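Local coordinates for putative DNA protection protein (Streptomyces coelicolor, PDB 4CYB) that binds ferric iron and, as a twelve-subunit ferritin of the Dps family, probably oxidises iron and helps to protect DNA, at residues R21-S24 and C25-N29; N29-L32 and A33-I37; L61-H64 and A65-L69; Q68-L71 and I72-A76; T142-L145 and L146-V150. All coordinates share one frame; numbering follows the deposited sequence.

Contact 1. Residues R21-S24 and C25-N29; sequences RLYS and CQRLN
Tyr23 and Arg27, one turn apart on helix 18-48 of the ferritin-like bundle, form an i to i+4 pair in which a ring and a long flexible chain meet twice. The first meeting is a CH-pi contact: Arg27 CG lies over one face of the phenol, 3.9 Å from the centroid of the Tyr23 ring. Tyr23 CG stands opposite its own backbone N (chi1 -178°), which carries the ring alongside the arginine, and bends at chi2 and chi3 lead the Arg27 chain along one face of the ring to its hydroxyl. The second meeting is polar. Arg27 NH1 donates to Tyr23 OH at 2.9 Å, the hydroxyl at the guanidinium edge and the two planes almost perpendicular (87°). Asp129 of helix 109-136 forms a salt bridge with the same NH1, and Tyr137 stacks on the tyrosine. With an alanine at Tyr23, the Arg27 methylenes would probably lose their aromatic support and the guanidinium one of its acceptors, leaving the chain freer to turn. Main-chain bonds complete the turn: Gln26 N to Leu22 O and Arg27 N to Tyr23 O. Leu28 N bonds to Ser24 O at 2.7 Å. Leu28 CG also closes on that oxygen, 3.2 Å from Ser24 O.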
loop_
_atom_site.group_PDB
_atom_site.type_symbol
_atom_site.label_atom_id
_atom_site.label_comp_id
_atom_site.label_asym_id
_atom_site.label_seq_id
_atom_site.Cartn_x
_atom_site.Cartn_y
_atom_site.Cartn_z
ATOM N N ARG J 21 -31.375 5.489 -27.548
ATOM C CA ARG J 21 -31.082 4.548 -26.459
ATOM C C ARG J 21 -31.383 3.098 -26.787
ATOM O O ARG J 21 -30.587 2.201 -26.520
ATOM C CB ARG J 21 -31.813 5.014 -25.195
ATOM C CG ARG J 21 -31.328 6.392 -24.777
ATOM C CD ARG J 21 -31.907 6.813 -23.451
ATOM N NE ARG J 21 -33.320 7.205 -23.511
ATOM C CZ ARG J 21 -34.337 6.533 -23.014
ATOM N NH1 ARG J 21 -34.147 5.384 -22.371
ATOM N NH2 ARG J 21 -35.581 7.028 -23.111
ATOM N N LEU J 22 -32.520 2.848 -27.431
ATOM C CA LEU J 22 -32.853 1.514 -27.831
ATOM C C LEU J 22 -31.826 0.925 -28.788
ATOM O O LEU J 22 -31.416 -0.231 -28.660
ATOM C CB LEU J 22 -34.204 1.571 -28.559
ATOM C CG LEU J 22 -35.251 0.484 -28.362
ATOM C CD1 LEU J 22 -35.822 0.079 -29.728
ATOM C CD2 LEU J 22 -34.788 -0.716 -27.578
ATOM N N TYR J 23 -31.419 1.704 -29.774
ATOM C CA TYR J 23 -30.429 1.233 -30.742
ATOM C C TYR J 23 -29.065 0.959 -30.052
ATOM O O TYR J 23 -28.415 -0.074 -30.290
ATOM C CB TYR J 23 -30.281 2.229 -31.907
ATOM C CG TYR J 23 -29.290 1.736 -32.931
ATOM C CD1 TYR J 23 -29.680 0.792 -33.924
ATOM C CD2 TYR J 23 -27.989 2.197 -32.937
ATOM C CE1 TYR J 23 -28.774 0.339 -34.865
ATOM C CE2 TYR J 23 -27.058 1.722 -33.874
ATOM C CZ TYR J 23 -27.475 0.795 -34.847
ATOM O OH TYR J 23 -26.569 0.328 -35.779
ATOM N N SER J 24 -28.633 1.868 -29.191
ATOM C CA SER J 24 -27.307 1.673 -28.525
ATOM C C SER J 24 -27.389 0.406 -27.673
ATOM O O SER J 24 -26.426 -0.401 -27.683
ATOM C CB SER J 24 -26.932 2.898 -27.682
ATOM O OG SER J 24 -26.472 3.957 -28.479
ATOM N N CYS J 25 -28.506 0.203 -26.966
ATOM C CA CYS J 25 -28.645 -1.017 -26.160
ATOM C C CYS J 25 -28.608 -2.321 -26.980
ATOM O O CYS J 25 -27.991 -3.279 -26.558
ATOM C CB CYS J 25 -29.870 -1.033 -25.261
ATOM S SG CYS J 25 -29.777 0.212 -23.943
ATOM N N GLN J 26 -29.250 -2.334 -28.173
ATOM C CA GLN J 26 -29.121 -3.512 -29.049
ATOM C C GLN J 26 -27.684 -3.718 -29.477
ATOM O O GLN J 26 -27.225 -4.867 -29.427
ATOM C CB GLN J 26 -29.958 -3.332 -30.336
ATOM C CG GLN J 26 -31.434 -3.257 -30.071
ATOM C CD GLN J 26 -32.235 -2.704 -31.279
ATOM O OE1 GLN J 26 -33.456 -2.591 -31.204
ATOM N NE2 GLN J 26 -31.546 -2.381 -32.383
ATOM N N ARG J 27 -26.962 -2.668 -29.901
ATOM C CA ARG J 27 -25.589 -2.864 -30.324
ATOM C C ARG J 27 -24.707 -3.302 -29.115
ATOM O O ARG J 27 -23.846 -4.197 -29.248
ATOM C CB ARG J 27 -24.965 -1.631 -30.992
ATOM C CG ARG J 27 -25.705 -1.093 -32.207
ATOM C CD ARG J 27 -25.980 -2.134 -33.281
ATOM N NE ARG J 27 -24.794 -2.832 -33.717
ATOM C CZ ARG J 27 -24.064 -2.536 -34.796
ATOM N NH1 ARG J 27 -24.369 -1.493 -35.595
ATOM N NH2 ARG J 27 -23.044 -3.309 -35.098
ATOM N N LEU J 28 -24.947 -2.659 -27.966
ATOM C CA LEU J 28 -24.105 -2.975 -26.777
ATOM C C LEU J 28 -24.337 -4.404 -26.355
ATOM O O LEU J 28 -23.360 -5.074 -25.929
ATOM C CB LEU J 28 -24.371 -1.994 -25.619
ATOM C CG LEU J 28 -23.778 -0.594 -25.843
ATOM C CD1 LEU J 28 -24.312 0.452 -24.873
ATOM C CD2 LEU J 28 -22.244 -0.599 -25.866
ATOM N N ASN J 29 -25.590 -4.869 -26.412
ATOM C CA ASN J 29 -25.877 -6.223 -25.983
ATOM C C ASN J 29 -25.226 -7.273 -26.859
ATOM O O ASN J 29 -24.886 -8.338 -26.392
ATOM C CB ASN J 29 -27.365 -6.526 -25.766
ATOM C CG ASN J 29 -27.816 -6.215 -24.348
ATOM O OD1 ASN J 29 -27.122 -6.550 -23.377
ATOM N ND2 ASN J 29 -28.988 -5.610 -24.218
#

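Contact 2. Residues N29-L32 and A33-I37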
loop_
_atom_site.group_PDB
_atom_site.type_symbol
_atom_site.label_atom_id
_atom_site.label_comp_id
_atom_site.label_asym_id
_atom_site.label_seq_id
_atom_site.Cartn_x
_atom_site.Cartn_y
_atom_site.Cartn_z
ATOM N N ASN J 29 -25.590 -4.869 -26.412
ATOM C CA ASN J 29 -25.877 -6.223 -25.983
ATOM C C ASN J 29 -25.226 -7.273 -26.859
ATOM O O ASN J 29 -24.886 -8.338 -26.392
ATOM C CB ASN J 29 -27.365 -6.526 -25.766
ATOM C CG ASN J 29 -27.816 -6.215 -24.348
ATOM O OD1 ASN J 29 -27.122 -6.550 -23.377
ATOM N ND2 ASN J 29 -28.988 -5.610 -24.218
ATOM N N LYS J 30 -25.077 -6.991 -28.145
ATOM C CA LYS J 30 -24.373 -7.947 -28.999
ATOM C C LYS J 30 -22.896 -8.005 -28.631
ATOM O O LYS J 30 -22.311 -9.110 -28.514
ATOM C CB LYS J 30 -24.571 -7.591 -30.511
ATOM C CG LYS J 30 -23.832 -8.544 -31.471
ATOM C CD LYS J 30 -24.153 -10.014 -31.196
ATOM C CE LYS J 30 -23.734 -10.872 -32.389
ATOM N NZ LYS J 30 -22.341 -10.649 -32.820
ATOM N N VAL J 31 -22.291 -6.850 -28.449
ATOM C CA VAL J 31 -20.883 -6.788 -28.023
ATOM C C VAL J 31 -20.748 -7.533 -26.692
ATOM O O VAL J 31 -19.774 -8.261 -26.476
ATOM C CB VAL J 31 -20.398 -5.334 -27.887
ATOM C CG1 VAL J 31 -19.013 -5.281 -27.223
ATOM C CG2 VAL J 31 -20.324 -4.705 -29.299
ATOM N N LEU J 32 -21.687 -7.288 -25.797
ATOM C CA LEU J 32 -21.663 -7.918 -24.431
ATOM C C LEU J 32 -21.746 -9.435 -24.538
ATOM O O LEU J 32 -20.953 -10.151 -23.897
ATOM C CB LEU J 32 -22.823 -7.343 -23.625
ATOM C CG LEU J 32 -22.897 -7.532 -22.130
ATOM C CD1 LEU J 32 -21.532 -7.176 -21.517
ATOM C CD2 LEU J 32 -24.028 -6.640 -21.635
ATOM N N ALA J 33 -22.677 -9.947 -25.363
ATOM C CA ALA J 33 -22.808 -11.407 -25.588
ATOM C C ALA J 33 -21.510 -11.987 -26.135
ATOM O O ALA J 33 -21.023 -13.005 -25.644
ATOM C CB ALA J 33 -24.017 -11.730 -26.506
ATOM N N ASP J 34 -20.913 -11.365 -27.165
ATOM C CA ASP J 34 -19.655 -11.859 -27.696
ATOM C C ASP J 34 -18.482 -11.797 -26.675
ATOM O O ASP J 34 -17.646 -12.721 -26.595
ATOM C CB ASP J 34 -19.264 -11.117 -28.969
ATOM C CG ASP J 34 -20.308 -11.296 -30.132
ATOM O OD1 ASP J 34 -20.992 -12.347 -30.203
ATOM O OD2 ASP J 34 -20.443 -10.348 -30.952
ATOM N N THR J 35 -18.474 -10.737 -25.896
ATOM C CA THR J 35 -17.429 -10.527 -24.913
ATOM C C THR J 35 -17.610 -11.526 -23.753
ATOM O O THR J 35 -16.614 -12.025 -23.209
ATOM C CB THR J 35 -17.467 -9.100 -24.358
ATOM O OG1 THR J 35 -17.212 -8.162 -25.414
ATOM C CG2 THR J 35 -16.351 -8.916 -23.273
ATOM N N ARG J 36 -18.841 -11.799 -23.360
ATOM C CA ARG J 36 -19.071 -12.936 -22.413
ATOM C C ARG J 36 -18.465 -14.270 -22.874
ATOM O O ARG J 36 -17.777 -14.963 -22.100
ATOM C CB ARG J 36 -20.547 -13.114 -22.073
ATOM C CG ARG J 36 -21.164 -11.928 -21.357
ATOM C CD ARG J 36 -21.004 -12.137 -19.865
ATOM N NE ARG J 36 -21.665 -13.340 -19.370
ATOM C CZ ARG J 36 -22.969 -13.387 -19.086
ATOM N NH1 ARG J 36 -23.732 -12.307 -19.293
ATOM N NH2 ARG J 36 -23.520 -14.527 -18.661
ATOM N N ILE J 37 -18.628 -14.609 -24.172
ATOM C CA ILE J 37 -18.036 -15.869 -24.657
ATOM C C ILE J 37 -16.488 -15.756 -24.635
ATOM O O ILE J 37 -15.805 -16.700 -24.283
ATOM C CB ILE J 37 -18.500 -16.134 -26.131
ATOM C CG1 ILE J 37 -20.037 -16.193 -26.155
ATOM C CG2 ILE J 37 -17.837 -17.401 -26.684
ATOM C CD1 ILE J 37 -20.590 -17.336 -25.320
#
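The flat carboxylate of Asp34 receives Lys30 NZ on the syn lone pair of OD2, the side facing its other oxygen, in a salt bridge of 2.7 Å between Lys30 NZ and Asp34 OD2. A second flat group, the Val31 carbonyl, is held from both faces: Thr35 N (2.9 Å from Val31 O) and Thr35 OG1 (2.8 Å from Val31 O) arrive on opposite sides of its plane, the hydroxyl 39° out of it. Such a hydroxyl-to-carbonyl bond one turn back is a familiar way for a helix to satisfy a buried threonine. The lysine chain gets to its partner by bending at chi2 and chi4, and Lys30 CE also passes 3.6 Å from Asp34 OD2. The ion pair is part of a larger network, since Glu126 and Thr98 OG1 also bind Lys30 NZ while Thr97 OG1 and Thr98 N hold Asp34 OD1. With so many donors around it, the buried carboxylate probably stays ionised. Arg36 reaches out of the chain to Asp40 of the second subunit. Within the bundle, Leu32 and Thr35 pack on helix 54-81, Asp34 on helix 109-136, and Lys30 and Ala33 on Ile96 of the short helix 90-96.

Contact 3. Residues L61-H64 and A65-L69; sequences LDKH and AGEQL
Lys63 and Glu67 bridge one turn of helix 54-81 on its less buried side, whereas His64, Ala65 and Gln68 fill the closely packed side of the same turn. In the tight part the side chains settle against the carbonyls of the preceding turn: Gln68 CG lies 3.3 Å from His64 O, and Ala65 CB lies 3.5 Å from Leu61 O. The buried His64 ring is fixed through ND1 by Tyr42 OH, and its CD2 is 4.0 Å from Glu67 OE1, with ring and carboxylate planes only 24° apart. The looser side is built from the partly exposed Lys63 and Glu67, with Gly66 exposed close by; Lys63 also packs on Tyr55 of the third subunit. Here the lysine runs extended as far as CE and then turns at chi4 (-87°), which brings Lys63 NZ to 2.7 Å from Glu67 OE2 on the syn lone pair; Lys63 CE follows at 3.4 Å from Glu67 OE2. Asp62 forms a salt bridge with Lys43, and its side chain is about 4 Å from a bound ferric ion. Gln157 of helix 140-164 donates NE2 both to Glu67 OE1 and to His64 O, tying the two sides together. The chemistry suggests a division of labour: one carboxylate oxygen of Glu67 takes the lysine's charge and the other a neutral amide, so the glutamate is likely to remain ionised and restricted in its rotation.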
loop_
_atom_site.group_PDB
_atom_site.type_symbol
_atom_site.label_atom_id
_atom_site.label_comp_id
_atom_site.label_asym_id
_atom_site.label_seq_id
_atom_site.Cartn_x
_atom_site.Cartn_y
_atom_site.Cartn_z
ATOM N N LEU J 61 -3.207 -15.408 -20.347
ATOM C CA LEU J 61 -4.642 -15.594 -20.564
ATOM C C LEU J 61 -5.449 -15.072 -19.387
ATOM O O LEU J 61 -6.519 -14.512 -19.581
ATOM C CB LEU J 61 -4.967 -17.079 -20.818
ATOM C CG LEU J 61 -4.226 -17.687 -22.030
ATOM C CD1 LEU J 61 -4.381 -19.196 -22.143
ATOM C CD2 LEU J 61 -4.637 -17.072 -23.316
ATOM N N ASP J 62 -4.946 -15.247 -18.152
ATOM C CA ASP J 62 -5.657 -14.634 -17.045
ATOM C C ASP J 62 -5.648 -13.097 -17.065
ATOM O O ASP J 62 -6.624 -12.477 -16.629
ATOM C CB ASP J 62 -5.097 -15.135 -15.718
ATOM C CG ASP J 62 -6.152 -15.251 -14.666
ATOM O OD1 ASP J 62 -7.345 -15.500 -14.994
ATOM O OD2 ASP J 62 -5.766 -15.117 -13.517
ATOM N N LYS J 63 -4.551 -12.483 -17.535
ATOM C CA LYS J 63 -4.466 -11.045 -17.593
ATOM C C LYS J 63 -5.568 -10.605 -18.571
ATOM O O LYS J 63 -6.324 -9.669 -18.299
ATOM C CB LYS J 63 -3.096 -10.655 -18.136
ATOM C CG LYS J 63 -2.985 -9.126 -18.317
ATOM C CD LYS J 63 -1.737 -8.817 -19.139
ATOM C CE LYS J 63 -1.540 -7.299 -19.167
ATOM N NZ LYS J 63 -2.297 -6.640 -20.283
ATOM N N HIS J 64 -5.659 -11.300 -19.711
ATOM C CA HIS J 64 -6.701 -10.912 -20.686
ATOM C C HIS J 64 -8.115 -11.164 -20.201
ATOM O O HIS J 64 -9.004 -10.296 -20.412
ATOM C CB HIS J 64 -6.479 -11.563 -22.071
ATOM C CG HIS J 64 -5.270 -11.092 -22.753
ATOM N ND1 HIS J 64 -4.998 -11.410 -24.056
ATOM C CD2 HIS J 64 -4.269 -10.226 -22.344
ATOM C CE1 HIS J 64 -3.852 -10.833 -24.414
ATOM N NE2 HIS J 64 -3.422 -10.075 -23.389
ATOM N N ALA J 65 -8.337 -12.271 -19.492
ATOM C CA ALA J 65 -9.671 -12.549 -18.920
ATOM C C ALA J 65 -10.075 -11.430 -17.959
ATOM O O ALA J 65 -11.213 -10.958 -18.012
ATOM C CB ALA J 65 -9.661 -13.882 -18.156
ATOM N N GLY J 66 -9.172 -11.006 -17.056
ATOM C CA GLY J 66 -9.510 -9.942 -16.105
ATOM C C GLY J 66 -9.895 -8.656 -16.815
ATOM O O GLY J 66 -10.817 -7.985 -16.426
ATOM N N GLU J 67 -9.204 -8.349 -17.900
ATOM C CA GLU J 67 -9.545 -7.152 -18.676
ATOM C C GLU J 67 -10.899 -7.291 -19.374
ATOM O O GLU J 67 -11.691 -6.317 -19.373
ATOM C CB GLU J 67 -8.406 -6.870 -19.670
ATOM C CG GLU J 67 -7.139 -6.316 -18.970
ATOM C CD GLU J 67 -5.880 -6.370 -19.873
ATOM O OE1 GLU J 67 -5.971 -6.792 -21.049
ATOM O OE2 GLU J 67 -4.750 -6.065 -19.384
ATOM N N GLN J 68 -11.196 -8.490 -19.903
ATOM C CA GLN J 68 -12.499 -8.728 -20.555
ATOM C C GLN J 68 -13.618 -8.674 -19.524
ATOM O O GLN J 68 -14.704 -8.153 -19.784
ATOM C CB GLN J 68 -12.539 -10.082 -21.258
ATOM C CG GLN J 68 -11.561 -10.146 -22.475
ATOM C CD GLN J 68 -12.048 -9.351 -23.707
ATOM O OE1 GLN J 68 -13.227 -9.025 -23.831
ATOM N NE2 GLN J 68 -11.109 -9.039 -24.634
ATOM N N LEU J 69 -13.364 -9.183 -18.306
ATOM C CA LEU J 69 -14.432 -9.132 -17.307
ATOM C C LEU J 69 -14.774 -7.683 -16.948
ATOM O O LEU J 69 -15.941 -7.380 -16.673
ATOM C CB LEU J 69 -13.943 -9.861 -15.995
ATOM C CG LEU J 69 -15.035 -10.023 -14.912
ATOM C CD1 LEU J 69 -15.993 -11.140 -15.377
ATOM C CD2 LEU J 69 -14.310 -10.379 -13.608
#

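Contact 4. Residues Q68-L71 and I72-A76; sequences QLEL and IDTVA. With FE (Fe (III) ion), chain B.
Ile72 N donates to Gln68 O at 2.9 Å, and the isoleucine's own side chain lies against the same carbonyl, with Ile72 CG1 3.4 Å from Gln68 O. One helical step on, Asp73 N bonds to Leu69 O, fixing the backbone from which the metal ligand projects. With its CG swung opposite the backbone N (chi1 -176°), Asp73 directs both carboxylate oxygens to the ferric ion, OD2 at 2.5 Å and OD1 at 2.6 Å from the iron. Three waters also coordinate, and Glu77 together with His46 of the second subunit completes the shell. The site, shared between two subunits, is consistent with the ferroxidase centre found at the dimer interface of Dps proteins. Lys43 and Trp47 of the second subunit bind Asp73 OD1, a second shell that helps to set the carboxylate's turn. In the bundle, Gln68 and Ile72 face helix 18-48, while Leu71 and Thr74 lie against helix 140-164.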
loop_
_atom_site.group_PDB
_atom_site.type_symbol
_atom_site.label_atom_id
_atom_site.label_comp_id
_atom_site.label_asym_id
_atom_site.label_seq_id
_atom_site.Cartn_x
_atom_site.Cartn_y
_atom_site.Cartn_z
ATOM N N GLN J 68 -11.196 -8.490 -19.903
ATOM C CA GLN J 68 -12.499 -8.728 -20.555
ATOM C C GLN J 68 -13.618 -8.674 -19.524
ATOM O O GLN J 68 -14.704 -8.153 -19.784
ATOM C CB GLN J 68 -12.539 -10.082 -21.258
ATOM C CG GLN J 68 -11.561 -10.146 -22.475
ATOM C CD GLN J 68 -12.048 -9.351 -23.707
ATOM O OE1 GLN J 68 -13.227 -9.025 -23.831
ATOM N NE2 GLN J 68 -11.109 -9.039 -24.634
ATOM N N LEU J 69 -13.364 -9.183 -18.306
ATOM C CA LEU J 69 -14.432 -9.132 -17.307
ATOM C C LEU J 69 -14.774 -7.683 -16.948
ATOM O O LEU J 69 -15.941 -7.380 -16.673
ATOM C CB LEU J 69 -13.943 -9.861 -15.995
ATOM C CG LEU J 69 -15.035 -10.023 -14.912
ATOM C CD1 LEU J 69 -15.993 -11.140 -15.377
ATOM C CD2 LEU J 69 -14.310 -10.379 -13.608
ATOM N N GLU J 70 -13.777 -6.804 -16.865
ATOM C CA GLU J 70 -14.020 -5.405 -16.564
ATOM C C GLU J 70 -14.798 -4.739 -17.757
ATOM O O GLU J 70 -15.721 -3.947 -17.533
ATOM C CB GLU J 70 -12.722 -4.625 -16.219
ATOM C CG GLU J 70 -13.038 -3.108 -16.283
ATOM C CD GLU J 70 -11.992 -2.093 -15.776
ATOM O OE1 GLU J 70 -10.764 -2.332 -15.890
ATOM O OE2 GLU J 70 -12.428 -1.017 -15.270
ATOM N N LEU J 71 -14.440 -5.091 -18.979
ATOM C CA LEU J 71 -15.258 -4.618 -20.156
ATOM C C LEU J 71 -16.743 -5.070 -20.069
ATOM O O LEU J 71 -17.643 -4.299 -20.338
ATOM C CB LEU J 71 -14.675 -5.112 -21.474
ATOM C CG LEU J 71 -13.329 -4.543 -21.916
ATOM C CD1 LEU J 71 -12.904 -5.215 -23.257
ATOM C CD2 LEU J 71 -13.404 -3.010 -21.975
ATOM N N ILE J 72 -16.996 -6.323 -19.695
ATOM C CA ILE J 72 -18.362 -6.834 -19.546
ATOM C C ILE J 72 -19.130 -5.934 -18.566
ATOM O O ILE J 72 -20.249 -5.504 -18.851
ATOM C CB ILE J 72 -18.367 -8.310 -19.034
ATOM C CG1 ILE J 72 -17.905 -9.237 -20.169
ATOM C CG2 ILE J 72 -19.715 -8.738 -18.413
ATOM C CD1 ILE J 72 -17.378 -10.556 -19.694
ATOM N N ASP J 73 -18.551 -5.699 -17.379
ATOM C CA ASP J 73 -19.230 -4.879 -16.368
ATOM C C ASP J 73 -19.482 -3.458 -16.865
ATOM O O ASP J 73 -20.593 -2.917 -16.668
ATOM C CB ASP J 73 -18.431 -4.882 -15.064
ATOM C CG ASP J 73 -19.141 -4.124 -13.959
ATOM O OD1 ASP J 73 -20.089 -4.681 -13.355
ATOM O OD2 ASP J 73 -18.723 -2.975 -13.658
ATOM N N THR J 74 -18.513 -2.876 -17.550
ATOM C CA THR J 74 -18.630 -1.486 -17.980
ATOM C C THR J 74 -19.717 -1.386 -19.098
ATOM O O THR J 74 -20.542 -0.460 -19.128
ATOM C CB THR J 74 -17.294 -0.953 -18.505
ATOM O OG1 THR J 74 -16.291 -0.981 -17.448
ATOM C CG2 THR J 74 -17.474 0.550 -19.044
ATOM N N VAL J 75 -19.705 -2.345 -20.006
ATOM C CA VAL J 75 -20.731 -2.357 -21.079
ATOM C C VAL J 75 -22.132 -2.638 -20.559
ATOM O O VAL J 75 -23.071 -1.961 -20.978
ATOM C CB VAL J 75 -20.315 -3.382 -22.181
ATOM C CG1 VAL J 75 -21.394 -3.596 -23.268
ATOM C CG2 VAL J 75 -19.052 -2.888 -22.845
ATOM N N ALA J 76 -22.285 -3.595 -19.634
ATOM C CA ALA J 76 -23.573 -3.874 -19.036
ATOM C C ALA J 76 -24.090 -2.643 -18.320
ATOM O O ALA J 76 -25.256 -2.312 -18.444
ATOM C CB ALA J 76 -23.487 -5.021 -18.064
HETATM FE FE FE B . -19.964 -2.827 -11.534
HETATM O O HOH W 1 -18.435 -4.467 -10.759
HETATM O O HOH W 2 -19.815 -1.835 -9.436
HETATM O O HOH W 3 -18.276 -1.150 -11.600
#

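Contact 5. Residues T142-L145 and L146-V150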
loop_
_atom_site.group_PDB
_atom_site.type_symbol
_atom_site.label_atom_id
_atom_site.label_comp_id
_atom_site.label_asym_id
_atom_site.label_seq_id
_atom_site.Cartn_x
_atom_site.Cartn_y
_atom_site.Cartn_z
ATOM N N THR J 142 -21.577 6.330 -25.683
ATOM C CA THR J 142 -21.483 4.957 -26.131
ATOM C C THR J 142 -20.370 4.805 -27.160
ATOM O O THR J 142 -19.612 3.823 -27.140
ATOM C CB THR J 142 -22.843 4.416 -26.650
ATOM O OG1 THR J 142 -23.743 4.356 -25.550
ATOM C CG2 THR J 142 -22.692 2.996 -27.293
ATOM N N ASN J 143 -20.250 5.765 -28.074
ATOM C CA ASN J 143 -19.175 5.671 -29.022
ATOM C C ASN J 143 -17.796 5.661 -28.314
ATOM O O ASN J 143 -16.917 4.881 -28.666
ATOM C CB ASN J 143 -19.257 6.854 -30.016
ATOM C CG ASN J 143 -18.003 6.955 -30.899
ATOM O OD1 ASN J 143 -17.958 6.436 -32.049
ATOM N ND2 ASN J 143 -16.996 7.608 -30.398
ATOM N N ASP J 144 -17.647 6.523 -27.311
ATOM C CA ASP J 144 -16.371 6.640 -26.591
ATOM C C ASP J 144 -16.032 5.337 -25.871
ATOM O O ASP J 144 -14.874 4.900 -25.934
ATOM C CB ASP J 144 -16.411 7.805 -25.600
ATOM C CG ASP J 144 -15.089 7.941 -24.826
ATOM O OD1 ASP J 144 -14.084 8.380 -25.438
ATOM O OD2 ASP J 144 -15.046 7.546 -23.641
ATOM N N LEU J 145 -17.027 4.734 -25.205
ATOM C CA LEU J 145 -16.857 3.418 -24.546
ATOM C C LEU J 145 -16.434 2.365 -25.583
ATOM O O LEU J 145 -15.494 1.627 -25.383
ATOM C CB LEU J 145 -18.125 3.010 -23.814
ATOM C CG LEU J 145 -18.276 1.539 -23.380
ATOM C CD1 LEU J 145 -17.112 1.192 -22.497
ATOM C CD2 LEU J 145 -19.612 1.434 -22.653
ATOM N N LEU J 146 -17.093 2.330 -26.732
ATOM C CA LEU J 146 -16.748 1.302 -27.697
ATOM C C LEU J 146 -15.363 1.457 -28.303
ATOM O O LEU J 146 -14.708 0.467 -28.546
ATOM C CB LEU J 146 -17.782 1.331 -28.846
ATOM C CG LEU J 146 -19.155 0.765 -28.454
ATOM C CD1 LEU J 146 -20.159 1.166 -29.537
ATOM C CD2 LEU J 146 -19.105 -0.770 -28.318
ATOM N N VAL J 147 -14.947 2.684 -28.540
ATOM C CA VAL J 147 -13.646 2.930 -29.121
ATOM C C VAL J 147 -12.543 2.857 -28.063
ATOM O O VAL J 147 -11.561 2.152 -28.274
ATOM C CB VAL J 147 -13.572 4.262 -29.894
ATOM C CG1 VAL J 147 -12.146 4.549 -30.369
ATOM C CG2 VAL J 147 -14.568 4.228 -31.083
ATOM N N SER J 148 -12.680 3.597 -26.961
ATOM C CA SER J 148 -11.496 3.791 -26.111
ATOM C C SER J 148 -11.276 2.562 -25.259
ATOM O O SER J 148 -10.137 2.266 -24.841
ATOM C CB SER J 148 -11.632 5.032 -25.195
ATOM O OG SER J 148 -12.678 4.753 -24.293
ATOM N N GLU J 149 -12.343 1.839 -24.994
ATOM C CA GLU J 149 -12.231 0.628 -24.171
ATOM C C GLU J 149 -12.322 -0.692 -24.932
ATOM O O GLU J 149 -11.356 -1.460 -24.913
ATOM C CB GLU J 149 -13.247 0.693 -23.030
ATOM C CG GLU J 149 -12.978 1.986 -22.260
ATOM C CD GLU J 149 -13.784 2.153 -21.010
ATOM O OE1 GLU J 149 -13.897 1.172 -20.243
ATOM O OE2 GLU J 149 -14.291 3.275 -20.794
ATOM N N VAL J 150 -13.481 -0.967 -25.563
ATOM C CA VAL J 150 -13.699 -2.254 -26.203
ATOM C C VAL J 150 -12.707 -2.449 -27.325
ATOM O O VAL J 150 -11.981 -3.434 -27.367
ATOM C CB VAL J 150 -15.147 -2.464 -26.681
ATOM C CG1 VAL J 150 -15.277 -3.886 -27.251
ATOM C CG2 VAL J 150 -16.114 -2.298 -25.501
#
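Leu146 begins the second half of this turn pair by laying its CD1 beside the Thr142 methyl, 3.8 Å from Thr142 CG2, the two side chains pointing the same way. Val147 follows with CG2 resting 3.4 Å from Asn143 O. At Ser148 the contact turns polar: Ser148 N and Ser148 OG both donate to Asp144 O, at 2.8 and 2.7 Å. The hydroxyl gets there because OG lies between the backbone N and the carbonyl carbon (chi1 66°), arriving 41° above the carbonyl plane. A valine in place of Ser148 would remove the hydroxyl donor and would probably leave Asp144 O held by the main-chain N alone. Glu149 crosses Leu145 obliquely, its carboxylate carbon CD 3.8 Å from Leu145 CD1. Its N shares Leu145 O with Val150 N, at 3.2 and 3.3 Å; the Val150 bond is the i to i+5 link of a pi-type turn, here a local widening of the helix. Arg152 of the fourth subunit pairs with both Asp144 and Glu149, which probably eases the closeness of those two acids. Helix 140-164 thus lodges among its neighbours: Leu145 and Glu149 on helix 54-81, Thr142 and Leu146 on helix 18-48, Val147 and Val150 on helix 109-136.

How the contacts relate
Contacts 1 and 2 follow one another on helix 18-48 and share Asn29; contacts 3 and 4 do the same on helix 54-81 and share Gln68 and Leu69. Contact 4 holds the iron ligand and lies near the middle of the group, its centre 9 Å from that of contact 2 and 12 Å from that of contact 5. Thr35 CG2 packs 3.5 Å from Ile72 CG1, and Thr74 CG2 lies 3.5 Å from Leu145 CD1, which joins three helices round the metal-bearing segment. Leu28 of contact 1 touches Thr142 and Leu146 of contact 5. Contacts 1 and 3 do not touch, their centres about 24 Å apart on opposite sides of the chain's centre.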